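PDB 3RIQ: tailspike protein from Siphovirus 9NA, which binds the lipopolysaccharide of Salmonella as the phage's receptor-binding tailspike and cleaves its O-antigen chains as an endorhamnosidase. Local coordinates for the interface of chains A and B. Sequence-based numbering; all coordinates share one arbitrary frame. Chains: chain A/B, Tailspike protein.

Contact 1 and contact 2 belong to the same interface between chains A and B of the tailspike trimer, and the centres of their C-alpha atoms lie about 37 Å apart. They have no residue in common. Contact 2 joins short strands, 407-409 and 425-427, whereas contact 1 lies nearer the C-terminus, where the 3-10 helix 491-493 and the residues after it meet the 3-10 helix 508-510 and the residues before it. Contact 1 pairs apolar side chains with a direct hydrogen bond; contact 2 combines carbon contacts with bridging water. Repeated around the three chains, both would help hold the subunits together over the C-terminal part of the spike.

Contact 1: the interface of chains A and B. Residues chain A 492, 494, 496; chain B 505-507, 509-510.
This is a subunit interface of the homotrimeric P22-type tailspike, a right-handed beta-helix protein, and it ties the C-terminal parts of two chains together. A:Phe494 meets B:Pro507 with a face of its ring: the proline CD sits over that face, 3.6 Å from the ring centroid and shifted toward the rim, a CH-pi contact. The two side chains come from opposite directions, and CD and CG of B:Pro507 together cover the CE1-CZ side of the ring. At the CB methylene that carries the ring, CD2 of B:Leu506 packs 3.6 Å from CB of A:Phe494 as the two side chains run past each other in opposite senses.

That methyl has a second aromatic neighbour. It stands centrally over a face of the A:His496 imidazole, 3.8 Å from its centroid. The histidine CG lies between the backbone N and the carbonyl carbon (chi1 64°), which brings the ring against the leucine methyl, and chi2 of -59° turns NE2 toward chain B. There NE2 donates a hydrogen bond of 3.0 Å to the backbone O of B:Ala510. The acceptor lies nearly in the imidazole plane, while NE2 is tilted 29° from the carbonyl plane; bond and methyl together should limit rotation of the ring. Farther along, CD1 of A:Leu492 touches B:Ser509 at CB, 3.5 Å away, beside the serine hydroxyl OG.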
# COMPACT_ATOMS: atom_id res chain seq x y z
N LEU A 492 -32.66 38.22 2.53
CA LEU A 492 -32.52 39.48 3.28
C LEU A 492 -32.87 39.41 4.77
O LEU A 492 -33.12 40.43 5.43
CB LEU A 492 -33.25 40.65 2.57
CG LEU A 492 -32.43 41.17 1.38
CD1 LEU A 492 -33.22 42.15 0.55
CD2 LEU A 492 -31.07 41.79 1.80
N PHE A 494 -35.46 37.95 6.23
CA PHE A 494 -36.89 38.01 6.58
C PHE A 494 -37.53 36.67 6.95
O PHE A 494 -38.71 36.62 7.29
CB PHE A 494 -37.72 38.79 5.52
CG PHE A 494 -37.48 40.28 5.58
CD1 PHE A 494 -36.46 40.85 4.83
CD2 PHE A 494 -38.23 41.10 6.41
CE1 PHE A 494 -36.18 42.20 4.90
CE2 PHE A 494 -37.97 42.47 6.48
CZ PHE A 494 -36.94 43.01 5.73
N HIS A 496 -38.53 34.04 5.49
CA HIS A 496 -39.71 33.59 4.74
C HIS A 496 -39.27 32.67 3.60
O HIS A 496 -38.09 32.67 3.18
CB HIS A 496 -40.41 34.79 4.10
CG HIS A 496 -39.56 35.49 3.08
ND1 HIS A 496 -38.33 36.04 3.40
CD2 HIS A 496 -39.74 35.70 1.75
CE1 HIS A 496 -37.80 36.57 2.31
NE2 HIS A 496 -38.64 36.39 1.30
N GLN B 505 -43.79 43.38 7.50
CA GLN B 505 -43.77 43.81 6.10
C GLN B 505 -42.53 43.32 5.32
O GLN B 505 -41.38 43.65 5.67
CB GLN B 505 -43.82 45.34 6.07
CG GLN B 505 -43.84 45.92 4.69
CD GLN B 505 -45.07 45.51 3.92
OE1 GLN B 505 -44.96 44.98 2.80
NE2 GLN B 505 -46.24 45.72 4.52
N LEU B 506 -42.78 42.58 4.24
CA LEU B 506 -41.74 42.16 3.33
C LEU B 506 -41.43 43.29 2.35
O LEU B 506 -42.34 43.82 1.72
CB LEU B 506 -42.27 40.97 2.52
CG LEU B 506 -41.87 39.56 2.88
CD1 LEU B 506 -42.33 38.66 1.73
CD2 LEU B 506 -40.32 39.43 3.10
N PRO B 507 -40.14 43.68 2.23
CA PRO B 507 -39.80 44.67 1.20
C PRO B 507 -39.69 44.03 -0.19
O PRO B 507 -39.48 42.79 -0.30
CB PRO B 507 -38.46 45.23 1.69
CG PRO B 507 -37.82 44.05 2.40
CD PRO B 507 -38.96 43.24 3.01
N SER B 509 -37.29 44.14 -2.23
CA SER B 509 -35.96 43.53 -2.37
C SER B 509 -35.90 42.07 -1.86
O SER B 509 -34.97 41.35 -2.21
CB SER B 509 -34.93 44.35 -1.61
OG SER B 509 -35.37 44.47 -0.25
N ALA B 510 -36.88 41.65 -1.04
CA ALA B 510 -36.89 40.30 -0.46
C ALA B 510 -37.47 39.22 -1.37
O ALA B 510 -37.56 38.05 -0.98
CB ALA B 510 -37.54 40.27 0.92

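Contact 2: the interface of chains A and B. Residues chain A 407, 425; chain B 425-428.
With CG1 anti to the carbonyl carbon and beside the backbone N (chi1 -66°), and CD1 extended beyond it (chi2 170°), A:Ile425 sends the end of its longer branch onto the backbone of chain B at B:Gln426 and B:Gly427. B:Ile425 has the same torsions, and here its shorter branch, CG2, anti to the backbone N, is what touches chain A. Around the trimer of this P22-type tailspike, a right-handed beta-helix protein, each Ile425 would then offer its CD1 to one neighbour and its CG2 to the other, since the contact between identical chains is not an exact two-fold.

The apolar half of the patch gathers around CD1 of A:Ile425, which meets strand 425-427 of chain B. This methyl lies 3.7 Å from CA of B:Gly427 and 3.8 Å from CG2 of B:Ile425, and it also rests against the backbone O of B:Gln426. At B:Gly427 the methyl meets main chain directly, with no side chain intervening.

Water joins A:Val407 to B:Gln426 through main-chain groups. Because the bridges use backbone N and O atoms, this hydration probably depends more on the placement of strands 407-409 and 425-427 than on side-chain identity. Water 1 lies 2.7 Å from the backbone O of A:Val407 and 2.9 Å from the backbone N of B:Gln426, where the bond is almost straight (178° at H). It also makes a longer contact, 3.3 Å, with the backbone O of B:Gln426. Water 2 makes a second bridge, 2.9 Å from the backbone N of A:Val407 and 2.7 Å from that same O of B:Gln426. The backbone O of B:Gln426 is approached by both waters, and its backbone N by water 1.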
# COMPACT_ATOMS: atom_id res chain seq x y z
N VAL A 407 -14.18 8.16 -6.54
CA VAL A 407 -13.31 9.07 -7.26
C VAL A 407 -13.30 10.43 -6.58
O VAL A 407 -14.36 10.95 -6.20
CB VAL A 407 -13.75 9.26 -8.76
CG1 VAL A 407 -12.78 10.13 -9.49
CG2 VAL A 407 -13.85 7.95 -9.43
N ILE A 425 -22.41 7.08 -3.76
CA ILE A 425 -21.76 7.52 -2.52
C ILE A 425 -22.60 7.04 -1.33
O ILE A 425 -23.82 7.24 -1.31
CB ILE A 425 -21.70 9.07 -2.50
CG1 ILE A 425 -20.76 9.56 -3.62
CG2 ILE A 425 -21.29 9.60 -1.13
CD1 ILE A 425 -20.82 11.06 -3.85
N ILE B 425 -16.58 16.75 -3.33
CA ILE B 425 -17.02 15.35 -3.33
C ILE B 425 -17.71 15.05 -4.66
O ILE B 425 -18.59 15.81 -5.10
CB ILE B 425 -18.04 15.15 -2.18
CG1 ILE B 425 -17.32 15.32 -0.82
CG2 ILE B 425 -18.74 13.80 -2.28
CD1 ILE B 425 -18.27 15.38 0.36
N GLN B 426 -17.30 13.96 -5.32
CA GLN B 426 -17.87 13.51 -6.60
C GLN B 426 -18.30 12.05 -6.52
O GLN B 426 -17.78 11.27 -5.69
CB GLN B 426 -16.89 13.73 -7.77
CG GLN B 426 -16.75 15.26 -8.02
CD GLN B 426 -15.71 15.60 -9.05
OE1 GLN B 426 -14.65 16.16 -8.72
NE2 GLN B 426 -15.98 15.26 -10.30
N GLY B 427 -19.25 11.69 -7.37
CA GLY B 427 -19.82 10.33 -7.36
C GLY B 427 -21.19 10.34 -8.00
O GLY B 427 -21.52 11.26 -8.75
N GLY B 428 -21.94 9.27 -7.76
CA GLY B 428 -23.27 9.09 -8.36
C GLY B 428 -24.41 9.36 -7.39
O GLY B 428 -24.40 10.35 -6.68
O HOH W 1 -15.17 12.38 -4.07
O HOH W 2 -17.00 8.71 -6.09